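Local coordinates for protein fimbrin (PDB 1RT8) that binds and crosslinks actin filaments, supporting cell polarity, cytokinesis, mating and spore formation in fission yeast, at residues M389-M392 / N393-K396; G441-V444 / L445-H449; I488-L491 / P492-V496. All coordinates share one frame; numbering follows the deposited sequence.

How the contacts relate
Followed from the N terminus, the three contacts come one after another; each is a local turn of chain, and none nests within or crosses another. Contact 1 lies near the end of helix 379-397, contact 2 winds the start of helix 442-451, and contact 3 turns the loop after helix 467-483 into helix 492-496. Contacts 2 and 3 belong to the fourth calponin-homology domain and touch through Val444 and Ile495, with Phe506 of helix 500-511 against side chains of both. Contact 1, its centre about 19 Å from that of contact 3, reaches the same helix at Leu504 and His505, joining the third domain to the fourth.

Contact 1 (M389-M392 / N393-K396); sequences MMRM and NITK
The carbonyl oxygen of Met390 is gripped twice, by the backbone N-H of Ile394 and by a water that donates to it. Met390 O lies 3.1 Å from Ile394 N, the ordinary i to i+4 bond of an alpha helix, here the long helix 379-397 of the third calponin-homology domain. The same water donates a second bond, 3.1 Å long, to Asn393 OD1, so one solvent molecule joins a main-chain oxygen to the amide side chain of the next turn. With CG anti to the backbone N (chi1 -173°), the Asn393 amide lies where its OD1 can take this bond.

Further round the helix, Arg391 and Thr395 illustrate how a long side chain can reach forward along its own helix to the next turn. The Arg391 chain bends at chi2 (63°), which brings an edge of the guanidinium group to the threonine hydroxyl. Arg391 NH1 approaches Thr395 OG1 to 2.7 Å, but the bond is weak because its N-H points well off the oxygen. The stronger ties of this group lie outside the turn: NH2 bonds to Leu408 O and forms a salt bridge with Asp410. The guanidinium thus ties helix 379-397 to the chain at the start of helix 410-421.

The flank formed by Met392 and Lys396 is built differently, from two bent side chains that pass at an oblique angle. Met392 O accepts the backbone N-H of Lys396 at 2.9 Å, while the lysine CG lies 3.3 Å from that same Met392 O. Farther out the contact becomes thioether against aliphatic carbon, with Met392 SD 3.8 Å from Lys396 CE.

Contact 2 (G441-V444 / L445-H449); sequences GVFV and LDVLH
Val447 sets its CG2 methyl over one face of the Phe443 ring, one helical turn back, in a CH-pi contact. The methyl carbon Val447 CG2 stands 4.0 Å from the centroid of the Phe443 ring and only 20° off the ring normal, displaced a little toward the rim, where Phe443 CE2 is its closest ring atom at 3.7 Å. Phe443 CG is anti to the backbone N (chi1 179°), a setting that carries the ring out beside its own helix and within range of the methyl. Beyond this pair, the ring also packs on Ala417, Asn418 and Ala421 of helix 410-421.

Val442 and Asp446 are arranged otherwise: they run side by side and point the same way. Val442 CG1 comes within 4.0 Å of Asp446 OD2, an apolar methyl against a carboxylate oxygen. The carboxylate finds its polar partners outside this turn, with OD1 bonded to Tyr458 OH and Lys426 N and OD2 to Gly427 N. Three bonds thus fix its rotation and probably help to stabilise its negative charge in a buried setting.

Leu445, in turn, lies with its branch against the carbonyl oxygen of Gly441. Leu445 CG is 3.5 Å from Gly441 O, a buried oxygen that has no polar partner in the model. Backbone i to i+4 bonds link the other pairs, Asp446 N to Val442 O at 2.9 Å and Val447 N to Phe443 O. The turn belongs to helix 442-451 of the all-helical calponin-homology fold, where Val444 and Leu448 pack on Ala477 of helix 467-483 and Val447 on Leu510 of helix 500-511.

Contact 3 (I488-L491 / P492-V496); sequences IFIL and PEDIV
The chain is extended through Ile490 and Leu491, then turns at Pro492 into the short helix 492-496, and Leu491 O accepts the backbone N-H of Asp494 at 3.0 Å from above the carbonyl plane. The side chain of Asp494 answers across the same turn. Its carboxylate folds back so that Asp494 OD2 takes the N-H of Leu491 on the anti side at 2.9 Å, in a nearly straight bond (178°). Leu491 is thus tied to Asp494 through both its N and its O.

The pairing spans the passage from loop to helix in the fourth calponin-homology domain. Asp494 OD2 also forms a salt bridge with Arg285 of helix 282-296, and OD1 another with Arg499, so the carboxylate is held from several directions and probably stays ionised. With the carboxylate removed, as by an alanine here, the Leu491 N-H would probably be left without its acceptor and Arg285 without this salt bridge, though Arg499 would keep Glu493.

The apolar partners sit beside this polar pair. Ile490 carries CG1 in the crowded position between backbone N and carbonyl carbon (chi1 59°), which aims CD1 at the helix, where it meets Ile495 CG1 at 4.0 Å with the two side chains at about a right angle. Ile490 CB also lies 3.4 Å from Asp494 OD2.

Contact 1 (M389-M392 / N393-K396)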
loop_
_atom_site.group_PDB
_atom_site.type_symbol
_atom_site.label_atom_id
_atom_site.label_comp_id
_atom_site.label_asym_id
_atom_site.label_seq_id
_atom_site.Cartn_x
_atom_site.Cartn_y
_atom_site.Cartn_z
ATOM N N MET A 389 19.495 9.616 0.135
ATOM C CA MET A 389 19.573 8.203 -0.221
ATOM C C MET A 389 18.728 7.942 -1.471
ATOM O O MET A 389 19.175 7.279 -2.409
ATOM C CB MET A 389 19.078 7.325 0.934
ATOM C CG MET A 389 19.367 5.848 0.747
ATOM S SD MET A 389 18.632 4.800 2.026
ATOM C CE MET A 389 19.993 4.621 3.172
ATOM N N MET A 390 17.504 8.461 -1.485
ATOM C CA MET A 390 16.634 8.279 -2.641
ATOM C C MET A 390 17.230 8.967 -3.866
ATOM O O MET A 390 17.242 8.405 -4.957
ATOM C CB MET A 390 15.239 8.862 -2.378
ATOM C CG MET A 390 14.363 8.961 -3.632
ATOM S SD MET A 390 12.649 9.519 -3.316
ATOM C CE MET A 390 11.912 8.028 -2.706
ATOM N N ARG A 391 17.724 10.185 -3.680
ATOM C CA ARG A 391 18.291 10.951 -4.780
ATOM C C ARG A 391 19.517 10.299 -5.419
ATOM O O ARG A 391 19.640 10.268 -6.651
ATOM C CB ARG A 391 18.654 12.360 -4.311
ATOM C CG ARG A 391 19.204 13.251 -5.410
ATOM C CD ARG A 391 18.161 13.481 -6.504
ATOM N NE ARG A 391 18.684 14.305 -7.592
ATOM C CZ ARG A 391 19.482 13.868 -8.567
ATOM N NH1 ARG A 391 19.867 12.602 -8.604
ATOM N NH2 ARG A 391 19.887 14.706 -9.518
ATOM N N MET A 392 20.428 9.796 -4.590
ATOM C CA MET A 392 21.628 9.155 -5.113
ATOM C C MET A 392 21.250 7.890 -5.861
ATOM O O MET A 392 21.852 7.569 -6.883
ATOM C CB MET A 392 22.601 8.810 -3.990
ATOM C CG MET A 392 23.931 8.269 -4.495
ATOM S SD MET A 392 24.716 9.416 -5.653
ATOM C CE MET A 392 25.361 10.661 -4.537
ATOM N N ASN A 393 20.245 7.180 -5.357
ATOM C CA ASN A 393 19.788 5.951 -5.992
ATOM C C ASN A 393 19.313 6.251 -7.415
ATOM O O ASN A 393 19.574 5.475 -8.335
ATOM C CB ASN A 393 18.650 5.331 -5.185
ATOM C CG ASN A 393 18.244 3.962 -5.700
ATOM O OD1 ASN A 393 17.063 3.641 -5.754
ATOM N ND2 ASN A 393 19.223 3.145 -6.067
ATOM N N ILE A 394 18.610 7.372 -7.590
ATOM C CA ILE A 394 18.128 7.768 -8.913
ATOM C C ILE A 394 19.317 7.996 -9.853
ATOM O O ILE A 394 19.311 7.544 -10.995
ATOM C CB ILE A 394 17.286 9.067 -8.849
ATOM C CG1 ILE A 394 15.920 8.781 -8.223
ATOM C CG2 ILE A 394 17.101 9.648 -10.246
ATOM C CD1 ILE A 394 15.088 10.032 -8.008
ATOM N N THR A 395 20.336 8.692 -9.365
ATOM C CA THR A 395 21.525 8.967 -10.163
ATOM C C THR A 395 22.210 7.674 -10.593
ATOM O O THR A 395 22.544 7.496 -11.766
ATOM C CB THR A 395 22.564 9.800 -9.370
ATOM O OG1 THR A 395 22.007 11.075 -9.033
ATOM C CG2 THR A 395 23.843 10.001 -10.194
ATOM N N LYS A 396 22.416 6.776 -9.633
ATOM C CA LYS A 396 23.095 5.515 -9.901
ATOM C C LYS A 396 22.311 4.547 -10.766
ATOM O O LYS A 396 22.880 3.901 -11.642
ATOM C CB LYS A 396 23.481 4.833 -8.586
ATOM C CG LYS A 396 24.427 5.664 -7.716
ATOM C CD LYS A 396 25.711 5.999 -8.449
ATOM C CE LYS A 396 26.643 6.838 -7.585
ATOM N NZ LYS A 396 27.054 6.123 -6.342
HETATM O O HOH W 1 15.409 6.202 -5.857
#

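Contact 2 (G441-V444 / L445-H449)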
loop_
_atom_site.group_PDB
_atom_site.type_symbol
_atom_site.label_atom_id
_atom_site.label_comp_id
_atom_site.label_asym_id
_atom_site.label_seq_id
_atom_site.Cartn_x
_atom_site.Cartn_y
_atom_site.Cartn_z
ATOM N N GLY A 441 -0.710 20.004 -13.882
ATOM C CA GLY A 441 -0.576 18.600 -14.215
ATOM C C GLY A 441 -0.437 18.338 -15.699
ATOM O O GLY A 441 -0.341 17.186 -16.115
ATOM N N VAL A 442 -0.421 19.399 -16.500
ATOM C CA VAL A 442 -0.303 19.270 -17.949
ATOM C C VAL A 442 1.125 18.911 -18.361
ATOM O O VAL A 442 1.335 18.048 -19.215
ATOM C CB VAL A 442 -0.713 20.576 -18.651
ATOM C CG1 VAL A 442 -0.577 20.428 -20.161
ATOM C CG2 VAL A 442 -2.141 20.923 -18.285
ATOM N N PHE A 443 2.101 19.583 -17.757
ATOM C CA PHE A 443 3.502 19.314 -18.054
ATOM C C PHE A 443 3.842 17.824 -17.940
ATOM O O PHE A 443 4.471 17.265 -18.839
ATOM C CB PHE A 443 4.414 20.102 -17.112
ATOM C CG PHE A 443 5.868 19.861 -17.355
ATOM C CD1 PHE A 443 6.476 20.327 -18.516
ATOM C CD2 PHE A 443 6.626 19.130 -16.444
ATOM C CE1 PHE A 443 7.826 20.067 -18.768
ATOM C CE2 PHE A 443 7.965 18.867 -16.687
ATOM C CZ PHE A 443 8.571 19.335 -17.851
ATOM N N VAL A 444 3.436 17.176 -16.843
ATOM C CA VAL A 444 3.745 15.757 -16.681
ATOM C C VAL A 444 3.092 14.895 -17.761
ATOM O O VAL A 444 3.671 13.904 -18.201
ATOM C CB VAL A 444 3.382 15.223 -15.263
ATOM C CG1 VAL A 444 4.266 15.921 -14.220
ATOM C CG2 VAL A 444 1.890 15.432 -14.954
ATOM N N LEU A 445 1.898 15.276 -18.202
ATOM C CA LEU A 445 1.233 14.534 -19.266
ATOM C C LEU A 445 2.008 14.755 -20.589
ATOM O O LEU A 445 2.121 13.837 -21.406
ATOM C CB LEU A 445 -0.231 14.976 -19.388
ATOM C CG LEU A 445 -1.121 14.524 -18.223
ATOM C CD1 LEU A 445 -2.463 15.223 -18.275
ATOM C CD2 LEU A 445 -1.310 13.011 -18.280
ATOM N N ASP A 446 2.559 15.954 -20.783
ATOM C CA ASP A 446 3.354 16.239 -21.988
ATOM C C ASP A 446 4.648 15.420 -21.993
ATOM O O ASP A 446 5.103 14.961 -23.046
ATOM C CB ASP A 446 3.732 17.722 -22.078
ATOM C CG ASP A 446 2.580 18.595 -22.515
ATOM O OD1 ASP A 446 1.584 18.059 -23.035
ATOM O OD2 ASP A 446 2.683 19.825 -22.345
ATOM N N VAL A 447 5.255 15.260 -20.817
ATOM C CA VAL A 447 6.483 14.476 -20.714
ATOM C C VAL A 447 6.164 13.048 -21.159
ATOM O O VAL A 447 6.886 12.455 -21.959
ATOM C CB VAL A 447 7.001 14.428 -19.268
ATOM C CG1 VAL A 447 8.207 13.508 -19.180
ATOM C CG2 VAL A 447 7.377 15.830 -18.801
ATOM N N LEU A 448 5.067 12.509 -20.635
ATOM C CA LEU A 448 4.642 11.153 -20.960
ATOM C C LEU A 448 4.315 11.034 -22.442
ATOM O O LEU A 448 4.538 9.985 -23.064
ATOM C CB LEU A 448 3.425 10.776 -20.107
ATOM C CG LEU A 448 3.716 10.552 -18.615
ATOM C CD1 LEU A 448 2.462 10.691 -17.769
ATOM C CD2 LEU A 448 4.311 9.175 -18.445
ATOM N N HIS A 449 3.783 12.112 -23.001
ATOM C CA HIS A 449 3.426 12.149 -24.408
ATOM C C HIS A 449 4.703 12.086 -25.232
ATOM O O HIS A 449 4.722 11.536 -26.336
ATOM C CB HIS A 449 2.645 13.429 -24.732
ATOM C CG HIS A 449 2.311 13.570 -26.185
ATOM N ND1 HIS A 449 3.087 14.303 -27.059
ATOM C CD2 HIS A 449 1.330 13.011 -26.933
ATOM C CE1 HIS A 449 2.599 14.186 -28.282
ATOM N NE2 HIS A 449 1.534 13.407 -28.233
#

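Contact 3 (I488-L491 / P492-V496)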
loop_
_atom_site.group_PDB
_atom_site.type_symbol
_atom_site.label_atom_id
_atom_site.label_comp_id
_atom_site.label_asym_id
_atom_site.label_seq_id
_atom_site.Cartn_x
_atom_site.Cartn_y
_atom_site.Cartn_z
ATOM N N ILE A 488 6.166 4.331 -9.002
ATOM C CA ILE A 488 5.873 5.648 -8.442
ATOM C C ILE A 488 5.258 5.563 -7.051
ATOM O O ILE A 488 4.292 4.832 -6.836
ATOM C CB ILE A 488 4.900 6.396 -9.374
ATOM C CG1 ILE A 488 5.516 6.485 -10.768
ATOM C CG2 ILE A 488 4.596 7.782 -8.840
ATOM C CD1 ILE A 488 4.566 6.944 -11.819
ATOM N N PHE A 489 5.809 6.327 -6.115
ATOM C CA PHE A 489 5.317 6.315 -4.748
ATOM C C PHE A 489 4.606 7.595 -4.333
ATOM O O PHE A 489 4.260 7.754 -3.162
ATOM C CB PHE A 489 6.465 6.027 -3.775
ATOM C CG PHE A 489 7.059 4.657 -3.931
ATOM C CD1 PHE A 489 8.405 4.497 -4.239
ATOM C CD2 PHE A 489 6.269 3.526 -3.774
ATOM C CE1 PHE A 489 8.957 3.226 -4.390
ATOM C CE2 PHE A 489 6.814 2.239 -3.923
ATOM C CZ PHE A 489 8.162 2.096 -4.233
ATOM N N ILE A 490 4.399 8.508 -5.275
ATOM C CA ILE A 490 3.702 9.751 -4.965
ATOM C C ILE A 490 2.231 9.661 -5.363
ATOM O O ILE A 490 1.816 8.706 -6.013
ATOM C CB ILE A 490 4.319 10.961 -5.702
ATOM C CG1 ILE A 490 4.277 10.739 -7.221
ATOM C CG2 ILE A 490 5.745 11.177 -5.237
ATOM C CD1 ILE A 490 4.641 11.992 -8.020
ATOM N N LEU A 491 1.456 10.658 -4.949
ATOM C CA LEU A 491 0.041 10.749 -5.275
ATOM C C LEU A 491 -0.156 11.979 -6.168
ATOM O O LEU A 491 0.733 12.833 -6.280
ATOM C CB LEU A 491 -0.805 10.904 -4.007
ATOM C CG LEU A 491 -1.036 9.682 -3.106
ATOM C CD1 LEU A 491 -1.761 10.127 -1.837
ATOM C CD2 LEU A 491 -1.853 8.633 -3.843
ATOM N N PRO A 492 -1.322 12.086 -6.819
ATOM C CA PRO A 492 -1.588 13.230 -7.691
ATOM C C PRO A 492 -1.349 14.579 -7.006
ATOM O O PRO A 492 -0.770 15.506 -7.587
ATOM C CB PRO A 492 -3.050 13.029 -8.075
ATOM C CG PRO A 492 -3.179 11.524 -8.109
ATOM C CD PRO A 492 -2.429 11.112 -6.862
ATOM N N GLU A 493 -1.789 14.675 -5.759
ATOM C CA GLU A 493 -1.664 15.905 -5.001
ATOM C C GLU A 493 -0.227 16.398 -4.850
ATOM O O GLU A 493 0.008 17.591 -4.681
ATOM C CB GLU A 493 -2.306 15.732 -3.622
ATOM C CG GLU A 493 -1.509 14.863 -2.677
ATOM C CD GLU A 493 -2.087 14.860 -1.281
ATOM O OE1 GLU A 493 -2.964 14.018 -0.995
ATOM O OE2 GLU A 493 -1.675 15.711 -0.471
ATOM N N ASP A 494 0.741 15.494 -4.910
ATOM C CA ASP A 494 2.130 15.916 -4.777
ATOM C C ASP A 494 2.580 16.726 -5.995
ATOM O O ASP A 494 3.412 17.636 -5.883
ATOM C CB ASP A 494 3.022 14.698 -4.552
ATOM C CG ASP A 494 2.676 13.964 -3.270
ATOM O OD1 ASP A 494 2.493 14.642 -2.233
ATOM O OD2 ASP A 494 2.595 12.717 -3.289
ATOM N N ILE A 495 2.025 16.398 -7.160
ATOM C CA ILE A 495 2.341 17.132 -8.381
ATOM C C ILE A 495 1.552 18.457 -8.397
ATOM O O ILE A 495 2.117 19.522 -8.661
ATOM C CB ILE A 495 1.982 16.291 -9.633
ATOM C CG1 ILE A 495 2.991 15.144 -9.789
ATOM C CG2 ILE A 495 1.952 17.172 -10.877
ATOM C CD1 ILE A 495 2.610 14.155 -10.875
ATOM N N VAL A 496 0.257 18.390 -8.097
ATOM C CA VAL A 496 -0.589 19.593 -8.082
ATOM C C VAL A 496 -0.040 20.659 -7.117
ATOM O O VAL A 496 -0.073 21.860 -7.419
ATOM C CB VAL A 496 -2.054 19.241 -7.704
ATOM C CG1 VAL A 496 -2.892 20.521 -7.539
ATOM C CG2 VAL A 496 -2.656 18.358 -8.783
#